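Local coordinates for periplasmic binding protein (Veillonella parvula, PDB 4N01) that probably binds a metal chelate such as an iron-siderophore or haem in the periplasm and hands it to an ABC transporter, at residues 171-176 and 183-188; 208-213 and 239-244; 223-228 and 250-255; 264-269 and 303-308. One frame throughout, in Å; residues are numbered along the deposited sequence.

How the interactions relate
The helix 182-203 leads from the first lobe to strand 209-214 of the second, as in binding proteins whose lobes are joined by a helix. Interaction 1 packs the start of this helix. Its centre lies about 30 Å from that of interaction 2. Interactions 2 and 4 share one parallel sheet, because strands 209-214 and 266-270 are neighbours; their centres are about 11 Å apart, and Ile268 N probably donates to Phe212 O (2.8 Å). Interaction 3 lies beside interaction 2, also about 11 Å away between centres. Thr223 OG1 and Ile213 O, 2.6 Å apart, join the two. A sodium ion, not evidence of the natural site, lies about 4 Å from the Trp251 side chain (nearest atoms).

Interaction 1 (171-176 and 183-188); sequences DMIKLG and PKAEEW
Met172 and Trp188 make a Met-aromatic contact between two antiparallel helices, 165-178 and 182-203, which form a helical hairpin. Met172 is present as selenomethionine. The helix segments run at 162° to each other, and their axes come within 8.1 Å. Trp188 has CG anti to its backbone N, and chi2 (84°) then turns the indole face to Met172. The Met172 chain bends at chi2 and again at chi3. The second bend (-86°) turns CE over one face of the indole, offset toward the rim. CE lies 3.9 Å from the centroid of the six-membered ring, a CH-pi contact. SE stands farther off and meets the ring obliquely. Met172 CG presses closer, 3.5 Å from Trp188 CZ3. The two side chains cross at about a right angle. Met172 itself is buried; Met76 and Gln79 of helix 71-79 also touch it. Trp188 is partly exposed, and a glycerol, probably from the crystallisation liquor, lies about 3 Å from its side chain.

The middle of the hairpin is tight because the residues are small. Gly176 CA passes 4.1 Å from Ala185 CB, where a side chain on Gly176 would collide. Toward solvent, Ile173, in the conformer described, crosses the stem of Glu186 at about a right angle. Ala185 CB sits 3.3 Å from Met172 O.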
loop_
_atom_site.group_PDB
_atom_site.type_symbol
_atom_site.label_atom_id
_atom_site.label_comp_id
_atom_site.label_asym_id
_atom_site.label_seq_id
_atom_site.Cartn_x
_atom_site.Cartn_y
_atom_site.Cartn_z
ATOM N N ASP A 171 11.287 0.052 -5.878
ATOM C CA ASP A 171 10.435 1.109 -6.442
ATOM C C ASP A 171 10.830 2.478 -5.905
ATOM O O ASP A 171 10.863 3.466 -6.652
ATOM C CB ASP A 171 8.958 0.884 -6.111
ATOM C CG ASP A 171 8.340 -0.271 -6.882
ATOM O OD1 ASP A 171 8.827 -0.618 -7.991
ATOM O OD2 ASP A 171 7.340 -0.827 -6.371
HETATM N N MSE A 172 11.113 2.551 -4.607
HETATM C CA MSE A 172 11.539 3.817 -4.018
HETATM C C MSE A 172 12.861 4.270 -4.626
HETATM O O MSE A 172 13.052 5.452 -4.901
HETATM C CB MSE A 172 11.650 3.710 -2.497
HETATM C CG MSE A 172 10.286 3.753 -1.793
HETATM SE SE MSE A 172 9.492 5.550 -1.896
HETATM C CE MSE A 172 10.332 6.333 -0.336
ATOM N N ILE A 173 13.770 3.321 -4.839
ATOM C CA ILE A 173 15.054 3.640 -5.457
ATOM C C ILE A 173 14.864 4.153 -6.884
ATOM O O ILE A 173 15.464 5.161 -7.282
ATOM C CB ILE A 173 15.994 2.421 -5.476
ATOM C CG1 ILE A 173 16.260 1.941 -4.046
ATOM C CG2 ILE A 173 17.307 2.768 -6.160
ATOM C CD1 ILE A 173 17.081 2.915 -3.222
ATOM N N LYS A 174 14.018 3.461 -7.644
ATOM C CA LYS A 174 13.719 3.849 -9.025
ATOM C C LYS A 174 13.081 5.234 -9.089
ATOM O O LYS A 174 13.438 6.065 -9.934
ATOM C CB LYS A 174 12.771 2.824 -9.662
ATOM C CG LYS A 174 12.571 3.009 -11.161
ATOM C CD LYS A 174 13.857 2.717 -11.945
ATOM C CE LYS A 174 13.564 2.674 -13.434
ATOM N NZ LYS A 174 14.778 2.346 -14.221
ATOM N N LEU A 175 12.119 5.475 -8.206
ATOM C CA LEU A 175 11.475 6.792 -8.137
ATOM C C LEU A 175 12.525 7.849 -7.840
ATOM O O LEU A 175 12.555 8.915 -8.475
ATOM C CB LEU A 175 10.380 6.802 -7.062
ATOM C CG LEU A 175 9.586 8.096 -6.846
ATOM C CD1 LEU A 175 8.907 8.566 -8.122
ATOM C CD2 LEU A 175 8.546 7.876 -5.755
ATOM N N GLY A 176 13.404 7.535 -6.889
ATOM C CA GLY A 176 14.536 8.391 -6.574
ATOM C C GLY A 176 15.400 8.671 -7.792
ATOM O O GLY A 176 15.761 9.821 -8.040
ATOM N N PRO A 183 20.333 9.142 -3.766
ATOM C CA PRO A 183 20.879 8.971 -2.408
ATOM C C PRO A 183 19.832 9.111 -1.305
ATOM O O PRO A 183 19.891 8.397 -0.298
ATOM C CB PRO A 183 21.915 10.095 -2.295
ATOM C CG PRO A 183 22.337 10.360 -3.699
ATOM C CD PRO A 183 21.099 10.149 -4.535
ATOM N N LYS A 184 18.888 10.025 -1.488
ATOM C CA LYS A 184 17.780 10.180 -0.553
ATOM C C LYS A 184 16.970 8.883 -0.439
ATOM O O LYS A 184 16.593 8.466 0.661
ATOM C CB LYS A 184 16.879 11.327 -1.013
ATOM C CG LYS A 184 15.678 11.584 -0.130
ATOM C CD LYS A 184 16.032 12.523 1.003
ATOM C CE LYS A 184 14.811 12.851 1.851
ATOM N NZ LYS A 184 15.032 14.109 2.625
ATOM N N ALA A 185 16.696 8.247 -1.573
ATOM C CA ALA A 185 15.944 6.996 -1.560
ATOM C C ALA A 185 16.759 5.886 -0.906
ATOM O O ALA A 185 16.217 5.067 -0.161
ATOM C CB ALA A 185 15.534 6.592 -2.975
ATOM N N GLU A 186 18.063 5.863 -1.172
ATOM C CA GLU A 186 18.917 4.823 -0.606
ATOM C C GLU A 186 19.011 5.003 0.908
ATOM O O GLU A 186 19.060 4.032 1.668
ATOM C CB GLU A 186 20.303 4.840 -1.254
ATOM C CG GLU A 186 20.320 4.397 -2.718
ATOM C CD GLU A 186 21.718 4.346 -3.298
ATOM O OE1 GLU A 186 22.389 5.402 -3.341
ATOM O OE2 GLU A 186 22.154 3.249 -3.713
ATOM N N GLU A 187 19.033 6.255 1.350
ATOM C CA GLU A 187 19.056 6.541 2.781
ATOM C C GLU A 187 17.780 6.030 3.446
ATOM O O GLU A 187 17.829 5.484 4.551
ATOM C CB GLU A 187 19.245 8.041 3.045
ATOM C CG GLU A 187 20.672 8.540 2.831
ATOM C CD GLU A 187 20.813 10.041 3.022
ATOM O OE1 GLU A 187 19.880 10.670 3.569
ATOM O OE2 GLU A 187 21.863 10.594 2.625
ATOM N N TRP A 188 16.644 6.194 2.772
ATOM C CA TRP A 188 15.369 5.717 3.320
ATOM C C TRP A 188 15.334 4.196 3.383
ATOM O O TRP A 188 14.969 3.624 4.413
ATOM C CB TRP A 188 14.173 6.238 2.517
ATOM C CG TRP A 188 12.814 5.797 3.065
ATOM C CD1 TRP A 188 12.095 6.390 4.076
ATOM C CD2 TRP A 188 12.021 4.692 2.606
ATOM N NE1 TRP A 188 10.914 5.698 4.288
ATOM C CE2 TRP A 188 10.846 4.658 3.390
ATOM C CE3 TRP A 188 12.200 3.716 1.613
ATOM C CZ2 TRP A 188 9.848 3.686 3.210
ATOM C CZ3 TRP A 188 11.206 2.750 1.433
ATOM C CH2 TRP A 188 10.046 2.747 2.226
#

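Interaction 2 (208-213 and 239-244); sequences RKRVFI and DNVMSG
Arg208 bends at chi3 (63°), while Asp239 keeps CG beside its own backbone N (chi1 -67°); the two side chains cross at about a right angle and meet in a salt bridge. The pair closes the start of two parallel strands, 209-214 and 238-240, linked by a crossover that contains helix 228-234. Arg208 grips the carboxylate side-on with two nitrogens. NE reaches Asp239 OD2 at 2.9 Å, and NH2 reaches Asp239 OD1 at the same distance. Both oxygens are met on their syn sides. The two planes are turned 24° apart: the oxygens lie near the guanidinium plane, but the nitrogens stand somewhat out of the carboxylate plane. Arg208 NH2 also bonds Lys234 O, which further fixes the guanidinium.

Three backbone bonds hold the strands: Asp239 N to Lys209 O, Val211 N to Asp239 O, and Val241 N to Val211 O. Val241 CG1 lies over one face of the Arg210 guanidinium, 3.9 Å from CZ. Arg210 NH2 bonds Gln262 O. Phe212 and Met242, a selenomethionine, lie side by side and point the same way. Met242 CG sits at the ring edge, 3.9 Å from Phe212 CD1.

Asn240 opens an Asx turn: its OD1 accepts from Met242 N at 2.9 Å. Its ND2 bonds Ala224 O and Thr230 OG1, which helps hold the amide in place. A water also donates to Asn240 OD1, at 2.7 Å, and accepts from Ile213 N at 2.8 Å.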
loop_
_atom_site.group_PDB
_atom_site.type_symbol
_atom_site.label_atom_id
_atom_site.label_comp_id
_atom_site.label_asym_id
_atom_site.label_seq_id
_atom_site.Cartn_x
_atom_site.Cartn_y
_atom_site.Cartn_z
ATOM N N ARG A 208 5.570 -18.797 15.140
ATOM C CA ARG A 208 4.860 -18.028 14.129
ATOM C C ARG A 208 3.367 -18.083 14.444
ATOM O O ARG A 208 2.902 -18.999 15.121
ATOM C CB ARG A 208 5.126 -18.611 12.733
ATOM C CG ARG A 208 6.614 -18.746 12.389
ATOM C CD ARG A 208 6.807 -19.205 10.950
ATOM N NE ARG A 208 6.281 -18.216 10.008
ATOM C CZ ARG A 208 6.973 -17.175 9.565
ATOM N NH1 ARG A 208 8.218 -16.984 9.989
ATOM N NH2 ARG A 208 6.421 -16.321 8.710
ATOM N N LYS A 209 2.620 -17.107 13.952
ATOM C CA LYS A 209 1.183 -17.050 14.219
ATOM C C LYS A 209 0.394 -17.016 12.921
ATOM O O LYS A 209 0.865 -16.479 11.919
ATOM C CB LYS A 209 0.850 -15.798 15.039
ATOM C CG LYS A 209 1.522 -15.762 16.390
ATOM C CD LYS A 209 0.994 -16.847 17.308
ATOM C CE LYS A 209 1.650 -16.736 18.681
ATOM N NZ LYS A 209 1.026 -17.648 19.667
ATOM N N ARG A 210 -0.809 -17.583 12.938
ATOM C CA ARG A 210 -1.658 -17.569 11.750
ATOM C C ARG A 210 -2.644 -16.416 11.824
ATOM O O ARG A 210 -3.256 -16.185 12.871
ATOM C CB ARG A 210 -2.367 -18.910 11.607
ATOM C CG ARG A 210 -1.401 -19.983 11.149
ATOM C CD ARG A 210 -1.848 -21.358 11.540
ATOM N NE ARG A 210 -3.077 -21.786 10.871
ATOM C CZ ARG A 210 -3.134 -22.233 9.617
ATOM N NH1 ARG A 210 -2.034 -22.284 8.871
ATOM N NH2 ARG A 210 -4.294 -22.623 9.100
ATOM N N VAL A 211 -2.772 -15.668 10.732
ATOM C CA VAL A 211 -3.602 -14.456 10.743
ATOM C C VAL A 211 -4.612 -14.428 9.589
ATOM O O VAL A 211 -4.425 -15.066 8.562
ATOM C CB VAL A 211 -2.746 -13.160 10.742
ATOM C CG1 VAL A 211 -1.735 -13.194 11.888
ATOM C CG2 VAL A 211 -2.023 -12.965 9.394
ATOM N N PHE A 212 -5.694 -13.692 9.775
ATOM C CA PHE A 212 -6.686 -13.503 8.730
ATOM C C PHE A 212 -6.905 -12.008 8.590
ATOM O O PHE A 212 -7.088 -11.300 9.583
ATOM C CB PHE A 212 -7.994 -14.205 9.118
ATOM C CG PHE A 212 -9.152 -13.876 8.217
ATOM C CD1 PHE A 212 -9.192 -14.355 6.908
ATOM C CD2 PHE A 212 -10.209 -13.112 8.680
ATOM C CE1 PHE A 212 -10.269 -14.052 6.075
ATOM C CE2 PHE A 212 -11.289 -12.811 7.859
ATOM C CZ PHE A 212 -11.318 -13.279 6.555
ATOM N N ILE A 213 -6.847 -11.509 7.362
ATOM C CA ILE A 213 -7.086 -10.090 7.130
ATOM C C ILE A 213 -8.549 -9.856 6.743
ATOM O O ILE A 213 -9.042 -10.402 5.750
ATOM C CB ILE A 213 -6.171 -9.531 6.023
ATOM C CG1 ILE A 213 -4.704 -9.646 6.449
ATOM C CG2 ILE A 213 -6.522 -8.081 5.762
ATOM C CD1 ILE A 213 -4.045 -10.928 6.034
ATOM N N ASP A 239 1.466 -15.435 9.380
ATOM C CA ASP A 239 1.190 -16.162 8.141
ATOM C C ASP A 239 -0.281 -16.082 7.739
ATOM O O ASP A 239 -1.142 -16.585 8.447
ATOM C CB ASP A 239 1.593 -17.627 8.304
ATOM C CG ASP A 239 3.093 -17.806 8.443
ATOM O OD1 ASP A 239 3.846 -17.146 7.686
ATOM O OD2 ASP A 239 3.524 -18.618 9.300
ATOM N N ASN A 240 -0.556 -15.450 6.603
ATOM C CA ASN A 240 -1.922 -15.261 6.103
ATOM C C ASN A 240 -2.595 -16.593 5.782
ATOM O O ASN A 240 -2.112 -17.338 4.918
ATOM C CB ASN A 240 -1.875 -14.364 4.849
ATOM C CG ASN A 240 -3.251 -14.079 4.264
ATOM O OD1 ASN A 240 -4.267 -14.530 4.791
ATOM N ND2 ASN A 240 -3.287 -13.288 3.185
ATOM N N VAL A 241 -3.689 -16.913 6.481
ATOM C CA VAL A 241 -4.319 -18.228 6.293
ATOM C C VAL A 241 -5.002 -18.382 4.945
ATOM O O VAL A 241 -5.361 -19.504 4.547
ATOM C CB VAL A 241 -5.345 -18.576 7.408
ATOM C CG1 VAL A 241 -4.641 -18.699 8.766
ATOM C CG2 VAL A 241 -6.444 -17.532 7.459
HETATM N N MSE A 242 -5.196 -17.272 4.238
HETATM C CA MSE A 242 -5.814 -17.345 2.913
HETATM C C MSE A 242 -4.767 -17.519 1.803
HETATM O O MSE A 242 -5.117 -17.727 0.644
HETATM C CB MSE A 242 -6.708 -16.122 2.631
HETATM C CG MSE A 242 -7.822 -15.928 3.663
HETATM SE SE MSE A 242 -8.926 -17.544 3.931
HETATM C CE MSE A 242 -10.138 -17.265 2.437
ATOM N N SER A 243 -3.485 -17.435 2.162
ATOM C CA SER A 243 -2.407 -17.660 1.196
ATOM C C SER A 243 -2.103 -19.153 1.064
ATOM O O SER A 243 -2.377 -19.931 1.980
ATOM C CB SER A 243 -1.149 -16.887 1.608
ATOM O OG SER A 243 -0.061 -17.165 0.733
ATOM N N GLY A 244 -1.555 -19.557 -0.080
ATOM C CA GLY A 244 -1.256 -20.962 -0.327
ATOM C C GLY A 244 -2.497 -21.786 -0.643
ATOM O O GLY A 244 -2.462 -23.020 -0.580
HETATM O O HOH W 1 -6.547 -13.181 5.126
#

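Interaction 3 (223-228 and 250-255); sequences TAFEGY and TWAKGS
Thr250 O is gripped by two donors. Phe225 N bonds it at 3.0 Å, from above the carbonyl plane. A water donates to Thr250 O at 2.8 Å and to Glu226 O at 2.7 Å, bridging the two loops that flank the strands. Ala224 CA adds a CA-H...O contact to Thr250 O. Beyond this point the strands pair through Thr223 and Ala252, whose backbone N and O atoms bond each other both ways.

Ala224 and Trp251 form the non-hydrogen-bonded pair. Ala224 CB sits over one face of the indole, 3.8 Å from the centroid of the six-membered ring. Ile213, Leu311 and Ile314 also touch Trp251, and a sodium ion lies about 4 Å from its side chain. An alanine at Trp251 would probably leave a gap over Ala224 CB and cost Leu311 and Ile314 a packing partner. On the face shared by Thr223 and Ala252, the Phe225 ring turns its edge to the other strand, with CE2 3.4 Å from Ala252 O and 3.9 Å from Ala252 CB.

This is an antiparallel strand pair, with 251-253 at the edge of a small three-stranded sheet beside the parallel sheet of the second lobe.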
loop_
_atom_site.group_PDB
_atom_site.type_symbol
_atom_site.label_atom_id
_atom_site.label_comp_id
_atom_site.label_asym_id
_atom_site.label_seq_id
_atom_site.Cartn_x
_atom_site.Cartn_y
_atom_site.Cartn_z
ATOM N N THR A 223 -11.043 -10.343 1.593
ATOM C CA THR A 223 -9.787 -10.609 2.282
ATOM C C THR A 223 -8.576 -10.632 1.345
ATOM O O THR A 223 -8.719 -10.567 0.124
ATOM C CB THR A 223 -9.887 -11.937 3.039
ATOM O OG1 THR A 223 -8.728 -12.123 3.859
ATOM C CG2 THR A 223 -10.006 -13.094 2.059
ATOM N N ALA A 224 -7.375 -10.699 1.920
ATOM C CA ALA A 224 -6.162 -10.730 1.107
ATOM C C ALA A 224 -5.693 -12.171 0.910
ATOM O O ALA A 224 -5.754 -12.995 1.835
ATOM C CB ALA A 224 -5.060 -9.886 1.756
ATOM N N PHE A 225 -5.226 -12.482 -0.295
ATOM C CA PHE A 225 -4.771 -13.842 -0.601
ATOM C C PHE A 225 -3.269 -13.894 -0.842
ATOM O O PHE A 225 -2.513 -14.366 0.009
ATOM C CB PHE A 225 -5.554 -14.441 -1.792
ATOM C CG PHE A 225 -6.990 -14.797 -1.453
ATOM C CD1 PHE A 225 -7.348 -16.109 -1.149
ATOM C CD2 PHE A 225 -7.979 -13.818 -1.433
ATOM C CE1 PHE A 225 -8.681 -16.444 -0.841
ATOM C CE2 PHE A 225 -9.302 -14.143 -1.119
ATOM C CZ PHE A 225 -9.649 -15.456 -0.815
ATOM N N GLU A 226 -2.838 -13.411 -1.999
ATOM C CA GLU A 226 -1.421 -13.481 -2.348
ATOM C C GLU A 226 -0.856 -12.088 -2.570
ATOM O O GLU A 226 -1.601 -11.118 -2.668
ATOM C CB GLU A 226 -1.210 -14.336 -3.615
ATOM C CG GLU A 226 -1.726 -15.787 -3.506
ATOM C CD GLU A 226 -1.079 -16.611 -2.392
ATOM O OE1 GLU A 226 -0.041 -16.186 -1.830
ATOM O OE2 GLU A 226 -1.605 -17.709 -2.075
ATOM N N GLY A 227 0.468 -11.981 -2.633
ATOM C CA GLY A 227 1.076 -10.711 -2.969
ATOM C C GLY A 227 1.542 -9.907 -1.774
ATOM O O GLY A 227 1.845 -10.451 -0.710
ATOM N N TYR A 228 1.573 -8.595 -1.949
ATOM C CA TYR A 228 2.262 -7.715 -1.017
ATOM C C TYR A 228 1.882 -7.910 0.453
ATOM O O TYR A 228 2.759 -8.089 1.312
ATOM C CB TYR A 228 2.058 -6.256 -1.436
ATOM C CG TYR A 228 2.956 -5.304 -0.708
ATOM C CD1 TYR A 228 4.254 -5.083 -1.148
ATOM C CD2 TYR A 228 2.513 -4.631 0.422
ATOM C CE1 TYR A 228 5.089 -4.204 -0.488
ATOM C CE2 TYR A 228 3.338 -3.742 1.091
ATOM C CZ TYR A 228 4.622 -3.536 0.626
ATOM O OH TYR A 228 5.451 -2.664 1.287
ATOM N N THR A 250 -4.562 -10.429 -5.196
ATOM C CA THR A 250 -4.241 -9.670 -4.000
ATOM C C THR A 250 -5.434 -9.677 -3.042
ATOM O O THR A 250 -5.266 -9.915 -1.851
ATOM C CB THR A 250 -3.861 -8.219 -4.320
ATOM O OG1 THR A 250 -4.829 -7.658 -5.210
ATOM C CG2 THR A 250 -2.489 -8.153 -4.972
ATOM N N TRP A 251 -6.628 -9.404 -3.577
ATOM C CA TRP A 251 -7.856 -9.277 -2.776
ATOM C C TRP A 251 -9.044 -9.906 -3.494
ATOM O O TRP A 251 -9.186 -9.751 -4.700
ATOM C CB TRP A 251 -8.194 -7.796 -2.528
ATOM C CG TRP A 251 -7.123 -7.035 -1.788
ATOM C CD1 TRP A 251 -6.066 -6.357 -2.336
ATOM C CD2 TRP A 251 -6.997 -6.889 -0.361
ATOM N NE1 TRP A 251 -5.296 -5.796 -1.338
ATOM C CE2 TRP A 251 -5.848 -6.107 -0.118
ATOM C CE3 TRP A 251 -7.758 -7.326 0.732
ATOM C CZ2 TRP A 251 -5.434 -5.760 1.176
ATOM C CZ3 TRP A 251 -7.345 -6.986 2.013
ATOM C CH2 TRP A 251 -6.193 -6.204 2.222
ATOM N N ALA A 252 -9.909 -10.584 -2.746
ATOM C CA ALA A 252 -11.118 -11.166 -3.323
ATOM C C ALA A 252 -12.018 -11.617 -2.203
ATOM O O ALA A 252 -11.628 -11.603 -1.042
ATOM C CB ALA A 252 -10.777 -12.361 -4.210
ATOM N N LYS A 253 -13.216 -12.044 -2.563
ATOM C CA LYS A 253 -14.127 -12.604 -1.582
ATOM C C LYS A 253 -13.647 -13.978 -1.139
ATOM O O LYS A 253 -13.184 -14.768 -1.956
ATOM C CB LYS A 253 -15.537 -12.710 -2.167
ATOM C CG LYS A 253 -16.362 -11.434 -2.059
ATOM C CD LYS A 253 -17.854 -11.759 -1.944
ATOM C CE LYS A 253 -18.689 -10.509 -1.675
ATOM N NZ LYS A 253 -18.648 -9.567 -2.823
ATOM N N GLY A 254 -13.750 -14.253 0.157
ATOM C CA GLY A 254 -13.450 -15.574 0.691
ATOM C C GLY A 254 -14.738 -16.183 1.231
ATOM O O GLY A 254 -15.804 -15.570 1.143
ATOM N N SER A 255 -14.631 -17.393 1.776
ATOM C CA SER A 255 -15.743 -18.037 2.463
ATOM C C SER A 255 -15.407 -18.142 3.942
ATOM O O SER A 255 -14.259 -18.418 4.299
ATOM C CB SER A 255 -15.990 -19.432 1.891
ATOM O OG SER A 255 -16.584 -19.356 0.606
HETATM O O HOH W 2 -2.672 -9.414 -0.873
#

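Interaction 4 (264-269 and 303-308); sequences PDYIII and EGHFIR
Tyr266 and His305 stack tightly in an offset arrangement, with ring centroids 4.2 Å apart and planes at 13°. Tyr266 CG lies beside its backbone N (chi1 -66°), and chi2 (-99°) turns the ring flat against the imidazole. Tyr266 CE1 lies over one face of the imidazole, and Glu303 CB covers the opposite face. Tyr266 CD1 also meets Ile307 CD1 closely, at 3.5 Å. An alanine at Tyr266 would probably leave one face of the His305 ring without its stacking partner and open a gap beside Ile307 CD1. Asp265 O is buried with no polar partner in the model and faces the imidazole edge, 3.0 Å from His305 CD2.

Beyond the stack the strands pair regularly. Ile267 N bonds His305 O, Ile307 N bonds Ile267 O, and Ile269 N bonds Ile307 O at 2.7 Å. Phe306 packs against two isoleucines on its face of the sheet: Ile269 CD1 is 3.9 Å from CD1 of Phe306. Ile267 CD1 approaches Phe306 CE1. Helix 280-290 covers Ile269, whereas helix 320-332 covers Ile307 on the other face.

The solvent side lies at Glu303, which is exposed. There a water makes the link: it donates to Glu303 OE1 at 2.8 Å but only weakly to Asp265 OD1. Strands 266-270 and 306-309 are parallel neighbours joined through helices, with 306-309 at the sheet edge, as in a Rossmann-like alpha/beta lobe.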
loop_
_atom_site.group_PDB
_atom_site.type_symbol
_atom_site.label_atom_id
_atom_site.label_comp_id
_atom_site.label_asym_id
_atom_site.label_seq_id
_atom_site.Cartn_x
_atom_site.Cartn_y
_atom_site.Cartn_z
ATOM N N PRO A 264 -7.583 -18.937 12.383
ATOM C CA PRO A 264 -6.487 -17.998 12.646
ATOM C C PRO A 264 -6.317 -17.628 14.121
ATOM O O PRO A 264 -7.298 -17.602 14.881
ATOM C CB PRO A 264 -6.902 -16.754 11.856
ATOM C CG PRO A 264 -8.418 -16.867 11.754
ATOM C CD PRO A 264 -8.682 -18.328 11.615
ATOM N N ASP A 265 -5.070 -17.350 14.513
ATOM C CA ASP A 265 -4.741 -16.844 15.854
ATOM C C ASP A 265 -5.147 -15.379 16.031
ATOM O O ASP A 265 -5.549 -14.967 17.122
ATOM C CB ASP A 265 -3.225 -16.962 16.086
ATOM C CG ASP A 265 -2.753 -18.403 16.104
ATOM O OD1 ASP A 265 -3.331 -19.193 16.872
ATOM O OD2 ASP A 265 -1.819 -18.754 15.337
ATOM N N TYR A 266 -5.014 -14.592 14.963
ATOM C CA TYR A 266 -5.330 -13.156 15.012
ATOM C C TYR A 266 -6.168 -12.773 13.813
ATOM O O TYR A 266 -6.012 -13.339 12.734
ATOM C CB TYR A 266 -4.049 -12.290 15.048
ATOM C CG TYR A 266 -3.274 -12.481 16.320
ATOM C CD1 TYR A 266 -3.385 -11.579 17.370
ATOM C CD2 TYR A 266 -2.469 -13.594 16.495
ATOM C CE1 TYR A 266 -2.699 -11.775 18.561
ATOM C CE2 TYR A 266 -1.789 -13.809 17.676
ATOM C CZ TYR A 266 -1.910 -12.898 18.706
ATOM O OH TYR A 266 -1.238 -13.125 19.876
ATOM N N ILE A 267 -7.066 -11.817 14.003
ATOM C CA ILE A 267 -7.795 -11.234 12.890
ATOM C C ILE A 267 -7.403 -9.764 12.753
ATOM O O ILE A 267 -7.583 -8.963 13.676
ATOM C CB ILE A 267 -9.332 -11.360 13.075
ATOM C CG1 ILE A 267 -9.760 -12.829 12.959
ATOM C CG2 ILE A 267 -10.058 -10.519 12.025
ATOM C CD1 ILE A 267 -11.160 -13.093 13.495
ATOM N N ILE A 268 -6.837 -9.413 11.604
ATOM C CA ILE A 268 -6.379 -8.058 11.371
ATOM C C ILE A 268 -7.457 -7.347 10.576
ATOM O O ILE A 268 -7.843 -7.794 9.498
ATOM C CB ILE A 268 -5.053 -8.063 10.572
ATOM C CG1 ILE A 268 -3.943 -8.737 11.389
ATOM C CG2 ILE A 268 -4.645 -6.647 10.195
ATOM C CD1 ILE A 268 -2.697 -9.131 10.547
ATOM N N ILE A 269 -7.933 -6.228 11.104
ATOM C CA ILE A 269 -9.117 -5.576 10.575
ATOM C C ILE A 269 -8.756 -4.209 10.011
ATOM O O ILE A 269 -8.183 -3.371 10.716
ATOM C CB ILE A 269 -10.153 -5.365 11.700
ATOM C CG1 ILE A 269 -10.687 -6.725 12.192
ATOM C CG2 ILE A 269 -11.280 -4.427 11.242
ATOM C CD1 ILE A 269 -11.617 -6.603 13.399
ATOM N N GLU A 303 -10.281 -15.629 21.847
ATOM C CA GLU A 303 -9.243 -14.954 22.635
ATOM C C GLU A 303 -9.255 -13.432 22.474
ATOM O O GLU A 303 -8.475 -12.733 23.114
ATOM C CB GLU A 303 -7.849 -15.522 22.292
ATOM C CG GLU A 303 -7.714 -16.982 22.722
ATOM C CD GLU A 303 -6.409 -17.623 22.292
ATOM O OE1 GLU A 303 -5.632 -16.981 21.545
ATOM O OE2 GLU A 303 -6.157 -18.778 22.707
ATOM N N GLY A 304 -10.136 -12.928 21.617
ATOM C CA GLY A 304 -10.254 -11.491 21.407
ATOM C C GLY A 304 -9.028 -10.896 20.743
ATOM O O GLY A 304 -8.619 -9.774 21.035
ATOM N N HIS A 305 -8.438 -11.655 19.833
ATOM C CA HIS A 305 -7.236 -11.219 19.121
ATOM C C HIS A 305 -7.589 -10.425 17.863
ATOM O O HIS A 305 -7.432 -10.916 16.738
ATOM C CB HIS A 305 -6.393 -12.431 18.739
ATOM C CG HIS A 305 -5.686 -13.073 19.886
ATOM N ND1 HIS A 305 -5.399 -12.404 21.070
ATOM C CD2 HIS A 305 -5.181 -14.320 20.048
ATOM C CE1 HIS A 305 -4.773 -13.211 21.893
ATOM N NE2 HIS A 305 -4.623 -14.390 21.296
ATOM N N PHE A 306 -8.072 -9.201 18.057
ATOM C CA PHE A 306 -8.407 -8.305 16.951
ATOM C C PHE A 306 -7.376 -7.192 16.853
ATOM O O PHE A 306 -7.105 -6.502 17.839
ATOM C CB PHE A 306 -9.794 -7.688 17.177
ATOM C CG PHE A 306 -10.901 -8.705 17.271
ATOM C CD1 PHE A 306 -11.316 -9.404 16.141
ATOM C CD2 PHE A 306 -11.518 -8.973 18.488
ATOM C CE1 PHE A 306 -12.340 -10.355 16.226
ATOM C CE2 PHE A 306 -12.543 -9.925 18.582
ATOM C CZ PHE A 306 -12.952 -10.615 17.450
ATOM N N ILE A 307 -6.827 -6.999 15.657
ATOM C CA ILE A 307 -5.746 -6.042 15.442
ATOM C C ILE A 307 -6.123 -5.025 14.370
ATOM O O ILE A 307 -6.564 -5.383 13.279
ATOM C CB ILE A 307 -4.473 -6.775 15.022
ATOM C CG1 ILE A 307 -4.003 -7.658 16.176
ATOM C CG2 ILE A 307 -3.369 -5.793 14.646
ATOM C CD1 ILE A 307 -2.806 -8.439 15.848
ATOM N N ARG A 308 -5.960 -3.752 14.695
ATOM C CA ARG A 308 -6.397 -2.662 13.818
ATOM C C ARG A 308 -5.285 -2.231 12.881
ATOM O O ARG A 308 -4.155 -2.017 13.323
ATOM C CB ARG A 308 -6.800 -1.473 14.684
ATOM C CG ARG A 308 -7.334 -0.269 13.926
ATOM C CD ARG A 308 -7.604 0.852 14.899
ATOM N NE ARG A 308 -8.234 2.007 14.262
ATOM C CZ ARG A 308 -7.563 2.944 13.606
ATOM N NH1 ARG A 308 -6.245 2.843 13.494
ATOM N NH2 ARG A 308 -8.203 3.975 13.063
HETATM O O HOH W 3 -3.595 -17.335 19.676
#